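PDB 2WAN: pullulanase from Bacillus acidopullulyticus, which hydrolyses alpha-1,6-glucosidic linkages in pullulan and, as a debranching enzyme of the alpha-amylase kind, probably in branched starch polysaccharides. Local coordinates for residues K567-P570 against Q571-R575; N320-K324 against D325-F329; L881-S885 against G886-I890; T833-D836 against Q837-N841; A808-K811 against D812-D815. All coordinates share one frame; numbering follows the deposited sequence. Where two conformers were deposited one is given.

Interaction 1: K567-P570 against Q571-R575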
loop_
_atom_site.group_PDB
_atom_site.type_symbol
_atom_site.label_atom_id
_atom_site.label_comp_id
_atom_site.label_asym_id
_atom_site.label_seq_id
_atom_site.Cartn_x
_atom_site.Cartn_y
_atom_site.Cartn_z
ATOM N N LYS A 567 -1.504 21.239 -10.106
ATOM C CA LYS A 567 -1.206 22.376 -10.991
ATOM C C LYS A 567 -1.205 21.990 -12.483
ATOM O O LYS A 567 -1.341 22.851 -13.352
ATOM C CB LYS A 567 0.097 23.084 -10.569
ATOM C CG LYS A 567 -0.006 23.773 -9.197
ATOM C CD LYS A 567 1.254 24.568 -8.808
ATOM C CE LYS A 567 2.470 23.704 -8.459
ATOM N NZ LYS A 567 3.621 24.589 -8.064
ATOM N N ILE A 568 -1.067 20.703 -12.788
ATOM C CA ILE A 568 -1.008 20.248 -14.178
ATOM C C ILE A 568 -2.359 19.696 -14.649
ATOM O O ILE A 568 -2.832 20.057 -15.730
ATOM C CB ILE A 568 0.152 19.230 -14.402
ATOM C CG1 ILE A 568 1.487 19.881 -14.008
ATOM C CG2 ILE A 568 0.188 18.720 -15.874
ATOM C CD1 ILE A 568 2.668 18.922 -13.967
ATOM N N VAL A 569 -2.969 18.824 -13.843
ATOM C CA VAL A 569 -4.277 18.238 -14.168
ATOM C C VAL A 569 -5.147 18.295 -12.901
ATOM O O VAL A 569 -5.169 17.328 -12.118
ATOM C CB VAL A 569 -4.181 16.769 -14.673
ATOM C CG1 VAL A 569 -5.489 16.345 -15.350
ATOM C CG2 VAL A 569 -3.023 16.576 -15.663
ATOM N N PRO A 570 -5.844 19.437 -12.684
ATOM C CA PRO A 570 -6.568 19.705 -11.443
ATOM C C PRO A 570 -7.411 18.533 -10.940
ATOM O O PRO A 570 -8.282 18.018 -11.659
ATOM C CB PRO A 570 -7.422 20.935 -11.802
ATOM C CG PRO A 570 -6.524 21.698 -12.739
ATOM C CD PRO A 570 -5.860 20.620 -13.577
ATOM N N GLN A 571 -7.090 18.110 -9.715
ATOM C CA GLN A 571 -7.762 17.019 -8.969
ATOM C C GLN A 571 -7.604 15.588 -9.460
ATOM O O GLN A 571 -7.807 14.659 -8.680
ATOM C CB GLN A 571 -9.262 17.287 -8.789
ATOM C CG GLN A 571 -9.592 18.500 -7.934
ATOM C CD GLN A 571 -11.090 18.604 -7.705
ATOM O OE1 GLN A 571 -11.845 17.689 -8.052
ATOM N NE2 GLN A 571 -11.528 19.722 -7.140
ATOM N N TYR A 572 -7.289 15.404 -10.738
ATOM C CA TYR A 572 -7.392 14.106 -11.381
ATOM C C TYR A 572 -6.462 13.031 -10.812
ATOM O O TYR A 572 -6.770 11.844 -10.903
ATOM C CB TYR A 572 -7.178 14.226 -12.898
ATOM C CG TYR A 572 -7.429 12.925 -13.640
ATOM C CD1 TYR A 572 -8.729 12.504 -13.921
ATOM C CD2 TYR A 572 -6.367 12.125 -14.073
ATOM C CE1 TYR A 572 -8.964 11.330 -14.586
ATOM C CE2 TYR A 572 -6.590 10.944 -14.739
ATOM C CZ TYR A 572 -7.895 10.549 -14.997
ATOM O OH TYR A 572 -8.130 9.392 -15.650
ATOM N N TYR A 573 -5.321 13.438 -10.254
ATOM C CA TYR A 573 -4.394 12.440 -9.679
ATOM C C TYR A 573 -4.844 11.937 -8.305
ATOM O O TYR A 573 -4.218 11.022 -7.752
ATOM C CB TYR A 573 -2.948 12.976 -9.616
ATOM C CG TYR A 573 -2.249 13.037 -10.965
ATOM C CD1 TYR A 573 -1.587 11.911 -11.485
ATOM C CD2 TYR A 573 -2.238 14.220 -11.715
ATOM C CE1 TYR A 573 -0.931 11.958 -12.729
ATOM C CE2 TYR A 573 -1.595 14.281 -12.955
ATOM C CZ TYR A 573 -0.943 13.144 -13.455
ATOM O OH TYR A 573 -0.285 13.212 -14.675
ATOM N N TYR A 574 -5.930 12.506 -7.777
ATOM C CA TYR A 574 -6.406 12.216 -6.408
ATOM C C TYR A 574 -7.842 11.688 -6.428
ATOM O O TYR A 574 -8.566 11.920 -7.389
ATOM C CB TYR A 574 -6.396 13.492 -5.576
ATOM C CG TYR A 574 -5.026 14.103 -5.471
ATOM C CD1 TYR A 574 -4.095 13.600 -4.564
ATOM C CD2 TYR A 574 -4.637 15.150 -6.307
ATOM C CE1 TYR A 574 -2.804 14.130 -4.483
ATOM C CE2 TYR A 574 -3.349 15.700 -6.221
ATOM C CZ TYR A 574 -2.444 15.186 -5.310
ATOM O OH TYR A 574 -1.168 15.707 -5.201
ATOM N N ARG A 575 -8.254 11.002 -5.359
ATOM C CA ARG A 575 -9.641 10.545 -5.238
ATOM C C ARG A 575 -10.525 11.639 -4.643
ATOM O O ARG A 575 -10.173 12.285 -3.661
ATOM C CB ARG A 575 -9.744 9.225 -4.451
ATOM C CG ARG A 575 -8.981 8.063 -5.117
ATOM C CD ARG A 575 -9.132 6.716 -4.376
ATOM N NE ARG A 575 -8.427 5.688 -5.135
ATOM C CZ ARG A 575 -7.452 4.912 -4.671
ATOM N NH1 ARG A 575 -7.072 4.983 -3.399
ATOM N NH2 ARG A 575 -6.875 4.032 -5.490
HETATM O O HOH W 1 -4.219 16.170 -9.705
#

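Interaction 2: N320-K324 against D325-F329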
loop_
_atom_site.group_PDB
_atom_site.type_symbol
_atom_site.label_atom_id
_atom_site.label_comp_id
_atom_site.label_asym_id
_atom_site.label_seq_id
_atom_site.Cartn_x
_atom_site.Cartn_y
_atom_site.Cartn_z
ATOM N N ASN A 320 11.691 14.548 -19.297
ATOM C CA ASN A 320 12.709 15.028 -20.242
ATOM C C ASN A 320 13.615 13.883 -20.671
ATOM O O ASN A 320 13.915 12.979 -19.881
ATOM C CB ASN A 320 13.515 16.216 -19.684
ATOM C CG ASN A 320 14.386 15.833 -18.489
ATOM O OD1 ASN A 320 13.950 15.915 -17.320
ATOM N ND2 ASN A 320 15.614 15.418 -18.767
ATOM N N VAL A 321 14.005 13.895 -21.936
ATOM C CA VAL A 321 14.897 12.867 -22.469
ATOM C C VAL A 321 16.099 13.609 -23.016
ATOM O O VAL A 321 16.005 14.291 -24.044
ATOM C CB VAL A 321 14.232 12.020 -23.573
ATOM C CG1 VAL A 321 15.244 11.002 -24.153
ATOM C CG2 VAL A 321 12.991 11.302 -23.024
ATOM N N TYR A 322 17.210 13.507 -22.292
ATOM C CA TYR A 322 18.428 14.264 -22.577
ATOM C C TYR A 322 19.375 13.579 -23.573
ATOM O O TYR A 322 19.661 12.372 -23.461
ATOM C CB TYR A 322 19.206 14.549 -21.275
ATOM C CG TYR A 322 20.590 15.110 -21.557
ATOM C CD1 TYR A 322 20.765 16.461 -21.858
ATOM C CD2 TYR A 322 21.706 14.277 -21.578
ATOM C CE1 TYR A 322 22.040 16.971 -22.161
ATOM C CE2 TYR A 322 22.977 14.774 -21.873
ATOM C CZ TYR A 322 23.129 16.120 -22.157
ATOM O OH TYR A 322 24.389 16.599 -22.456
ATOM N N SER A 323 19.882 14.371 -24.518
ATOM C CA SER A 323 21.040 13.983 -25.323
ATOM C C SER A 323 21.969 15.174 -25.499
ATOM O O SER A 323 21.579 16.321 -25.269
ATOM C CB SER A 323 20.610 13.415 -26.692
ATOM O OG SER A 323 20.188 14.451 -27.568
ATOM N N LYS A 324 23.198 14.918 -25.935
ATOM C CA LYS A 324 24.129 16.009 -26.149
ATOM C C LYS A 324 23.579 17.047 -27.139
ATOM O O LYS A 324 23.753 18.247 -26.932
ATOM C CB LYS A 324 25.490 15.463 -26.599
ATOM C CG LYS A 324 26.684 16.192 -25.996
ATOM C CD LYS A 324 28.008 15.557 -26.441
ATOM C CE LYS A 324 28.269 15.767 -27.933
ATOM N NZ LYS A 324 28.394 17.213 -28.289
ATOM N N ASP A 325 22.890 16.580 -28.186
ATOM C CA ASP A 325 22.392 17.443 -29.275
ATOM C C ASP A 325 21.052 18.145 -29.043
ATOM O O ASP A 325 20.792 19.182 -29.657
ATOM C CB ASP A 325 22.291 16.647 -30.587
ATOM C CG ASP A 325 23.653 16.208 -31.119
ATOM O OD1 ASP A 325 24.659 16.904 -30.865
ATOM O OD2 ASP A 325 23.713 15.163 -31.801
ATOM N N ALA A 326 20.209 17.571 -28.179
ATOM C CA ALA A 326 18.840 18.064 -27.938
ATOM C C ALA A 326 18.221 17.407 -26.701
ATOM O O ALA A 326 18.583 16.288 -26.340
ATOM C CB ALA A 326 17.957 17.792 -29.132
ATOM N N THR A 327 17.284 18.104 -26.072
ATOM C CA THR A 327 16.446 17.504 -25.020
ATOM C C THR A 327 14.973 17.600 -25.447
ATOM O O THR A 327 14.525 18.643 -25.911
ATOM C CB THR A 327 16.688 18.172 -23.630
ATOM O OG1 THR A 327 18.033 17.932 -23.196
ATOM C CG2 THR A 327 15.726 17.615 -22.580
ATOM N N SER A 328 14.236 16.501 -25.312
ATOM C CA SER A 328 12.801 16.488 -25.603
ATOM C C SER A 328 12.008 16.431 -24.303
ATOM O O SER A 328 12.410 15.736 -23.355
ATOM C CB SER A 328 12.433 15.284 -26.466
ATOM O OG SER A 328 13.086 15.371 -27.726
ATOM N N PHE A 329 10.886 17.147 -24.287
ATOM C CA PHE A 329 10.034 17.276 -23.107
ATOM C C PHE A 329 8.647 16.803 -23.492
ATOM O O PHE A 329 8.199 17.014 -24.628
ATOM C CB PHE A 329 9.967 18.725 -22.627
ATOM C CG PHE A 329 11.315 19.320 -22.291
ATOM C CD1 PHE A 329 12.155 19.814 -23.295
ATOM C CD2 PHE A 329 11.740 19.393 -20.960
ATOM C CE1 PHE A 329 13.399 20.371 -22.976
ATOM C CE2 PHE A 329 12.977 19.957 -20.626
ATOM C CZ PHE A 329 13.812 20.447 -21.645
HETATM O O HOH W 2 17.128 13.550 -26.683
HETATM O O HOH W 3 20.234 18.723 -24.595
#

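Interaction 3: L881-S885 against G886-I890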
loop_
_atom_site.group_PDB
_atom_site.type_symbol
_atom_site.label_atom_id
_atom_site.label_comp_id
_atom_site.label_asym_id
_atom_site.label_seq_id
_atom_site.Cartn_x
_atom_site.Cartn_y
_atom_site.Cartn_z
ATOM N N LEU A 881 9.206 -31.983 26.471
ATOM C CA LEU A 881 8.662 -32.400 25.194
ATOM C C LEU A 881 8.957 -33.877 24.944
ATOM O O LEU A 881 10.102 -34.294 25.023
ATOM C CB LEU A 881 9.298 -31.563 24.067
ATOM C CG LEU A 881 8.869 -31.969 22.658
ATOM C CD1 LEU A 881 7.409 -31.619 22.418
ATOM C CD2 LEU A 881 9.732 -31.251 21.638
ATOM N N ASN A 882 7.920 -34.642 24.612
ATOM C CA ASN A 882 8.089 -36.026 24.187
ATOM C C ASN A 882 8.583 -36.058 22.763
ATOM O O ASN A 882 8.047 -35.347 21.917
ATOM C CB ASN A 882 6.771 -36.767 24.327
ATOM C CG ASN A 882 6.424 -37.009 25.790
ATOM O OD1 ASN A 882 7.269 -37.465 26.546
ATOM N ND2 ASN A 882 5.211 -36.660 26.193
ATOM N N LEU A 883 9.607 -36.865 22.505
ATOM C CA LEU A 883 10.236 -36.853 21.183
ATOM C C LEU A 883 9.834 -38.057 20.328
ATOM O O LEU A 883 9.553 -39.139 20.868
ATOM C CB LEU A 883 11.756 -36.777 21.312
ATOM C CG LEU A 883 12.339 -35.555 22.020
ATOM C CD1 LEU A 883 13.825 -35.778 22.296
ATOM C CD2 LEU A 883 12.115 -34.311 21.153
ATOM N N PRO A 884 9.793 -37.874 18.988
ATOM C CA PRO A 884 9.704 -39.043 18.107
ATOM C C PRO A 884 10.925 -39.942 18.278
ATOM O O PRO A 884 11.938 -39.528 18.867
ATOM C CB PRO A 884 9.694 -38.437 16.698
ATOM C CG PRO A 884 9.268 -36.980 16.901
ATOM C CD PRO A 884 9.890 -36.614 18.227
ATOM N N SER A 885 10.849 -41.147 17.718
ATOM C CA SER A 885 11.907 -42.149 17.871
ATOM C C SER A 885 13.281 -41.658 17.415
ATOM O O SER A 885 13.388 -40.732 16.597
ATOM C CB SER A 885 11.537 -43.432 17.099
ATOM O OG SER A 885 11.476 -43.162 15.706
ATOM N N GLY A 886 14.324 -42.277 17.968
ATOM C CA GLY A 886 15.677 -42.059 17.500
ATOM C C GLY A 886 16.478 -41.068 18.317
ATOM O O GLY A 886 15.981 -40.492 19.295
ATOM N N ASP A 887 17.731 -40.906 17.915
ATOM C CA ASP A 887 18.660 -39.983 18.557
ATOM C C ASP A 887 18.440 -38.563 18.048
ATOM O O ASP A 887 18.414 -38.327 16.831
ATOM C CB ASP A 887 20.102 -40.414 18.275
ATOM C CG ASP A 887 21.115 -39.584 19.056
ATOM O OD1 ASP A 887 21.877 -38.830 18.433
ATOM O OD2 ASP A 887 21.110 -39.657 20.300
ATOM N N TRP A 888 18.306 -37.623 18.985
ATOM C CA TRP A 888 18.172 -36.196 18.660
ATOM C C TRP A 888 19.388 -35.390 19.107
ATOM O O TRP A 888 19.895 -35.558 20.221
ATOM C CB TRP A 888 16.881 -35.614 19.257
ATOM C CG TRP A 888 15.681 -36.171 18.588
ATOM C CD1 TRP A 888 14.995 -37.309 18.939
ATOM C CD2 TRP A 888 15.032 -35.650 17.423
ATOM N NE1 TRP A 888 13.962 -37.526 18.054
ATOM C CE2 TRP A 888 13.952 -36.517 17.122
ATOM C CE3 TRP A 888 15.254 -34.519 16.603
ATOM C CZ2 TRP A 888 13.093 -36.303 16.029
ATOM C CZ3 TRP A 888 14.395 -34.299 15.528
ATOM C CH2 TRP A 888 13.331 -35.195 15.244
ATOM N N THR A 889 19.869 -34.532 18.213
ATOM C CA THR A 889 20.972 -33.631 18.508
ATOM C C THR A 889 20.403 -32.269 18.894
ATOM O O THR A 889 19.655 -31.676 18.122
ATOM C CB THR A 889 21.906 -33.471 17.272
ATOM O OG1 THR A 889 22.413 -34.752 16.893
ATOM C CG2 THR A 889 23.082 -32.544 17.613
ATOM N N ILE A 890 20.750 -31.772 20.085
ATOM C CA ILE A 890 20.334 -30.429 20.508
ATOM C C ILE A 890 21.229 -29.413 19.806
ATOM O O ILE A 890 22.445 -29.505 19.895
ATOM C CB ILE A 890 20.462 -30.249 22.049
ATOM C CG1 ILE A 890 19.609 -31.300 22.777
ATOM C CG2 ILE A 890 20.067 -28.816 22.441
ATOM C CD1 ILE A 890 20.020 -31.507 24.262
HETATM O O HOH W 4 13.640 -40.260 20.824
#

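Interaction 4: T833-D836 against Q837-N841. With SO4 (sulfate ion), chain L.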
loop_
_atom_site.group_PDB
_atom_site.type_symbol
_atom_site.label_atom_id
_atom_site.label_comp_id
_atom_site.label_asym_id
_atom_site.label_seq_id
_atom_site.Cartn_x
_atom_site.Cartn_y
_atom_site.Cartn_z
ATOM N N THR A 833 8.497 -23.034 0.006
ATOM C CA THR A 833 7.998 -22.015 -0.930
ATOM C C THR A 833 6.533 -22.210 -1.365
ATOM O O THR A 833 5.933 -21.302 -1.958
ATOM C CB THR A 833 8.886 -21.918 -2.198
ATOM O OG1 THR A 833 8.851 -23.165 -2.899
ATOM C CG2 THR A 833 10.362 -21.559 -1.848
ATOM N N THR A 834 5.957 -23.368 -1.067
ATOM C CA THR A 834 4.551 -23.622 -1.391
ATOM C C THR A 834 3.769 -24.154 -0.197
ATOM O O THR A 834 4.340 -24.754 0.737
ATOM C CB THR A 834 4.394 -24.626 -2.559
ATOM O OG1 THR A 834 4.732 -25.942 -2.104
ATOM C CG2 THR A 834 5.302 -24.245 -3.742
ATOM N N ALA A 835 2.458 -23.935 -0.247
ATOM C CA ALA A 835 1.535 -24.484 0.743
ATOM C C ALA A 835 1.602 -26.008 0.779
ATOM O O ALA A 835 1.594 -26.588 1.857
ATOM C CB ALA A 835 0.125 -24.021 0.468
ATOM N N ASP A 836 1.645 -26.661 -0.387
ATOM C CA ASP A 836 1.750 -28.123 -0.412
ATOM C C ASP A 836 3.003 -28.664 0.287
ATOM O O ASP A 836 2.900 -29.638 1.019
ATOM C CB ASP A 836 1.664 -28.676 -1.840
ATOM C CG ASP A 836 0.310 -28.431 -2.490
ATOM O OD1 ASP A 836 -0.678 -28.122 -1.794
ATOM O OD2 ASP A 836 0.239 -28.546 -3.733
ATOM N N GLN A 837 4.170 -28.039 0.077
ATOM C CA GLN A 837 5.377 -28.444 0.793
ATOM C C GLN A 837 5.152 -28.363 2.290
ATOM O O GLN A 837 5.563 -29.260 3.012
ATOM C CB GLN A 837 6.574 -27.538 0.488
ATOM C CG GLN A 837 7.436 -27.937 -0.660
ATOM C CD GLN A 837 8.664 -27.049 -0.732
ATOM O OE1 GLN A 837 8.574 -25.833 -0.547
ATOM N NE2 GLN A 837 9.815 -27.652 -0.970
ATOM N N ILE A 838 4.556 -27.260 2.757
ATOM C CA ILE A 838 4.350 -27.081 4.209
ATOM C C ILE A 838 3.394 -28.157 4.757
ATOM O O ILE A 838 3.651 -28.769 5.804
ATOM C CB ILE A 838 3.855 -25.651 4.545
ATOM C CG1 ILE A 838 4.922 -24.609 4.139
ATOM C CG2 ILE A 838 3.472 -25.538 6.027
ATOM C CD1 ILE A 838 4.435 -23.133 4.134
ATOM N N LYS A 839 2.300 -28.418 4.044
ATOM C CA LYS A 839 1.351 -29.446 4.488
ATOM C C LYS A 839 2.015 -30.831 4.492
ATOM O O LYS A 839 1.726 -31.666 5.346
ATOM C CB LYS A 839 0.099 -29.433 3.606
ATOM C CG LYS A 839 -0.736 -28.162 3.753
ATOM C CD LYS A 839 -1.726 -28.020 2.601
ATOM C CE LYS A 839 -2.273 -26.606 2.502
ATOM N NZ LYS A 839 -3.381 -26.341 3.455
ATOM N N GLN A 840 2.922 -31.059 3.546
ATOM C CA GLN A 840 3.629 -32.336 3.456
ATOM C C GLN A 840 4.655 -32.520 4.572
ATOM O O GLN A 840 4.796 -33.624 5.124
ATOM C CB GLN A 840 4.300 -32.480 2.086
ATOM C CG GLN A 840 5.159 -33.738 1.914
ATOM C CD GLN A 840 6.163 -33.621 0.765
ATOM O OE1 GLN A 840 5.843 -33.106 -0.308
ATOM N NE2 GLN A 840 7.388 -34.103 0.993
ATOM N N ASN A 841 5.372 -31.445 4.913
ATOM C CA ASN A 841 6.600 -31.592 5.713
ATOM C C ASN A 841 6.541 -31.070 7.145
ATOM O O ASN A 841 7.413 -31.403 7.953
ATOM C CB ASN A 841 7.793 -30.901 5.026
ATOM C CG ASN A 841 8.169 -31.530 3.708
ATOM O OD1 ASN A 841 8.047 -32.750 3.513
ATOM N ND2 ASN A 841 8.674 -30.696 2.789
HETATM S S SO4 L . 10.619 -31.305 -0.747
HETATM O O1 SO4 L . 11.993 -31.051 -1.197
HETATM O O2 SO4 L . 9.685 -30.696 -1.702
HETATM O O3 SO4 L . 10.436 -30.743 0.585
HETATM O O4 SO4 L . 10.353 -32.740 -0.686
#

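Interaction 5: A808-K811 against D812-D815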
loop_
_atom_site.group_PDB
_atom_site.type_symbol
_atom_site.label_atom_id
_atom_site.label_comp_id
_atom_site.label_asym_id
_atom_site.label_seq_id
_atom_site.Cartn_x
_atom_site.Cartn_y
_atom_site.Cartn_z
ATOM N N ALA A 808 27.207 -2.808 22.188
ATOM C CA ALA A 808 28.219 -3.217 23.146
ATOM C C ALA A 808 27.539 -3.750 24.422
ATOM O O ALA A 808 27.891 -4.821 24.934
ATOM C CB ALA A 808 29.130 -2.037 23.474
ATOM N N GLN A 809 26.527 -3.019 24.872
ATOM C CA GLN A 809 25.825 -3.348 26.113
ATOM C C GLN A 809 25.072 -4.671 26.015
ATOM O O GLN A 809 25.007 -5.439 26.996
ATOM C CB GLN A 809 24.839 -2.228 26.440
ATOM C CG GLN A 809 24.045 -2.466 27.741
ATOM C CD GLN A 809 23.271 -1.249 28.185
ATOM O OE1 GLN A 809 23.015 -0.327 27.404
ATOM N NE2 GLN A 809 22.884 -1.237 29.459
ATOM N N PHE A 810 24.476 -4.914 24.841
ATOM C CA PHE A 810 23.648 -6.094 24.641
ATOM C C PHE A 810 24.190 -7.010 23.559
ATOM O O PHE A 810 23.435 -7.552 22.759
ATOM C CB PHE A 810 22.189 -5.691 24.390
ATOM C CG PHE A 810 21.574 -4.922 25.556
ATOM C CD1 PHE A 810 21.315 -5.567 26.762
ATOM C CD2 PHE A 810 21.313 -3.555 25.452
ATOM C CE1 PHE A 810 20.765 -4.865 27.855
ATOM C CE2 PHE A 810 20.773 -2.830 26.536
ATOM C CZ PHE A 810 20.503 -3.488 27.737
ATOM N N LYS A 811 25.508 -7.195 23.572
ATOM C CA LYS A 811 26.170 -8.022 22.572
ATOM C C LYS A 811 25.646 -9.460 22.579
ATOM O O LYS A 811 25.555 -10.086 21.529
ATOM C CB LYS A 811 27.692 -7.993 22.749
ATOM C CG LYS A 811 28.467 -8.610 21.572
ATOM C CD LYS A 811 28.276 -7.776 20.294
ATOM C CE LYS A 811 28.664 -8.519 19.042
ATOM N NZ LYS A 811 29.931 -9.252 19.125
ATOM N N ASP A 812 25.294 -9.991 23.752
ATOM C CA ASP A 812 24.721 -11.343 23.789
ATOM C C ASP A 812 23.390 -11.401 23.017
ATOM O O ASP A 812 23.113 -12.380 22.314
ATOM C CB ASP A 812 24.487 -11.807 25.245
ATOM C CG ASP A 812 25.754 -12.218 25.945
ATOM O OD1 ASP A 812 26.775 -12.450 25.270
ATOM O OD2 ASP A 812 25.716 -12.303 27.208
ATOM N N VAL A 813 22.564 -10.360 23.147
ATOM C CA VAL A 813 21.317 -10.279 22.386
ATOM C C VAL A 813 21.615 -10.201 20.885
ATOM O O VAL A 813 21.044 -10.951 20.089
ATOM C CB VAL A 813 20.487 -9.053 22.770
ATOM C CG1 VAL A 813 19.211 -8.986 21.893
ATOM C CG2 VAL A 813 20.150 -9.107 24.280
ATOM N N PHE A 814 22.548 -9.332 20.511
ATOM C CA PHE A 814 22.974 -9.240 19.106
ATOM C C PHE A 814 23.427 -10.609 18.574
ATOM O O PHE A 814 23.032 -11.027 17.469
ATOM C CB PHE A 814 24.094 -8.188 18.955
ATOM C CG PHE A 814 24.554 -7.996 17.539
ATOM C CD1 PHE A 814 25.448 -8.890 16.945
ATOM C CD2 PHE A 814 24.066 -6.932 16.792
ATOM C CE1 PHE A 814 25.860 -8.724 15.610
ATOM C CE2 PHE A 814 24.491 -6.748 15.464
ATOM C CZ PHE A 814 25.388 -7.664 14.882
ATOM N N ASP A 815 24.256 -11.302 19.350
ATOM C CA ASP A 815 24.740 -12.631 18.965
ATOM C C ASP A 815 23.627 -13.681 18.849
ATOM O O ASP A 815 23.656 -14.546 17.964
ATOM C CB ASP A 815 25.807 -13.086 19.950
ATOM C CG ASP A 815 27.112 -12.285 19.816
ATOM O OD1 ASP A 815 27.312 -11.552 18.809
ATOM O OD2 ASP A 815 27.947 -12.410 20.728
HETATM O O HOH W 5 30.550 -11.420 20.543
#

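Interaction 1: K567-P570 against Q571-R575
V569 and Y572 meet through backbone and side chain just past the end of helix 564-568. Y572 N donates to V569 O at 3.2 Å, tilted from the carbonyl plane, and makes a weak second bond to P570 O. Water 1 donates a hydrogen bond to V569 O and accepts one from Y573 N, lying in the plane of the Y573 ring at its edge. V569 O is thus held by an amide and a water. P570, which has no N-H to give, suits this exit from the helix, and a type I turn follows from Q571 to Y574, closed by Y574 N to Q571 O at 3.0 Å.

The apolar contacts use both branches of V569. With CG1 anti to the backbone N (chi1 -164°), that methyl meets Y572 CB at 3.7 Å, while CG2 touches Y573 CE2 at 3.8 Å.

Outside the two segments, Y572 stacks on H596 and its OH is hydrogen-bonded to N307 OD1; Y573 stacks on F565 of helix 564-568. W332 of strand 326-332 packs against both V569 and Y573.

Interaction 2: N320-K324 against D325-F329
V321 and S328 form the hydrogen-bonded pair of a beta hairpin, strands 319-322 and 326-332, at the edge of the carbohydrate-binding module 48 sheet. V321 N donates to S328 O at 2.8 Å and S328 N returns a bond to V321 O at 3.1 Å. Nearer the turn, S323 N reaches A326 O at 2.9 Å; the reverse bond, A326 N to S323 O, is weak. With chi1 at 75°, the serine hydroxyl sits between its own backbone N and carbonyl carbon, and OG donates to A326 O at 2.7 Å, in the carbonyl plane on a lone pair. With an alanine here, A326 O would probably lose the hydroxyl donor and keep S323 N alone from the protein across this turn.

Two waters extend this polar ladder: water 2 donates to both V321 O and A326 O, while water 3 joins S323 O to T327 OG1.

Side-chain packing lies on the face of N320, Y322, T327 and F329. Y322 OH is hydrogen-bonded to N372 OD1, and the F329 ring meets Y378 edge-to-face. T327 OG1 comes obliquely to Y322 CD1; beta-branched T327 lends a methyl to N320 CB and a hydroxyl to water. N320 CB also rests against F329 CD2 at 3.9 Å.

Interaction 3: L881-S885 against G886-I890
W888 folds back on P884 and L883 in the turn between strands 879-882 and 888-893 of the pullulanase all-beta domain. Its CG is anti to the carbonyl carbon, beside the backbone N (chi1 -68°), which directs the indole toward both. NE1 donates to P884 O at 3.0 Å; the acceptor lies near the indole plane, whereas the donor stands above the carbonyl plane. The side chains of P884 and W888 cross at about a right angle, CD 3.9 Å from CZ2, and L883 CD1 comes obliquely to W888 CD1 at 3.9 Å. Tryptophan suits the place because one flat group offers both an apolar surface and an N-H. A phenylalanine here would probably deprive P884 O of its side-chain donor and open a gap beside P884 CD.

Farther out, L919 packs on L883 and W888, I869 packs on P884 and W888, and Q921 NE2 bonds both S885 O and D887 O. G886 turns the chain at phi 98°, psi 178°, where a side chain would be jammed against S885 O. Water 4 donates to P884 O at 2.7 Å and to G886 O at 2.8 Å.

Interaction 4: T833-D836 against Q837-N841
The N-terminus of helix 835-841 opens with T834 as its N-cap, and T834 and Q837 carry the capping contact. With chi1 at 72°, T834 OG1 lies between its own backbone N and carbonyl carbon and accepts from Q837 N at 3.1 Å along a nearly straight bond (166°). Threonine suits the position because its short hydroxyl serves an amide that has no preceding helical carbonyl to bond. The regular ladder then begins with I838 N to T834 O.

Q837 OE1 reaches back to accept from T833 N at 2.9 Å, the donor lying nearly along the C=O axis, which ties the residue ahead of the cap to the first turn. T834 N, buried here, has no partner in the model, and the reciprocal bond of a capping box is not made. The other half of the Q837 amide faces a sulfate ion, probably from the crystallisation liquor: Q837 NE2 donates to sulfate O2 at 3.1 Å, and N841 ND2, one turn on, donates to O3 at 2.8 Å. N861 N also bonds the ion, and N861 OD1 accepts from Q837 NE2.

Q837 therefore uses both ends of its amide, which probably fixes its rotation, and neutral N-H donors meet the anion.

Interaction 5: A808-K811 against D812-D815
K811 and D815 form an i to i+4 salt bridge on the first turn of helix 811-826, just after its N-cap F810, where two helices join; NZ of K811 lies 3.5 Å from OD1 of D815. Water 5 spans the same pair, accepting from K811 NZ at 2.7 Å and donating to D815 OD2 at 2.8 Å, and both carboxylate oxygens are thereby engaged by the lysine, one directly and one through water. Opposite charges one helical turn apart suit this partly exposed flank. K811 CG is anti to the backbone N (chi1 -169°), and bends at chi2 (66°) and chi4 (-45°) bring the chain alongside D815, with CE 3.3 Å from D815 OD1.

Two backbone bonds start the helix. F814 N donates to F810 O at 3.0 Å, in the carbonyl plane, and D815 N to K811 O at 2.8 Å. F810 also marks where helix 805-809 gives way; its carbonyl supplies the new helix with its first acceptor while its buried side chain packs on L783.

The side chains of F810 and V813 both touch I757 of helix 753-769, and F814 packs on L481 of helix 474-481, with K807 in a cation-pi contact. Aromatic residues fill these buried places between helices. At the junction F810 CB meets V813 CG2 at 4.0 Å; within the first turn K811 CE lies 3.9 Å from F814 CD1, oblique to the ring.

How the interactions relate
All five contacts are local: a helix end, a hairpin, a turn and two helix starts, set in series along one chain, none touching another. Interactions 1 and 2 lie about 27 Å apart between centres, yet strand 326-332 connects them: it begins in the hairpin, and its W332 packs on V569 and Y573, where the binding module meets the catalytic domain. Interaction 5 leads into helix 811-826, the helix preceding that of interaction 4. Interactions 1 and 3 lie on opposite sides of the chain's centre, about 64 Å apart between centres. The sulfate at interaction 4, probably from the crystallisation liquor, need not mark a functional site; interaction 3 comes within about 10 Å of interaction 4 between nearest atoms.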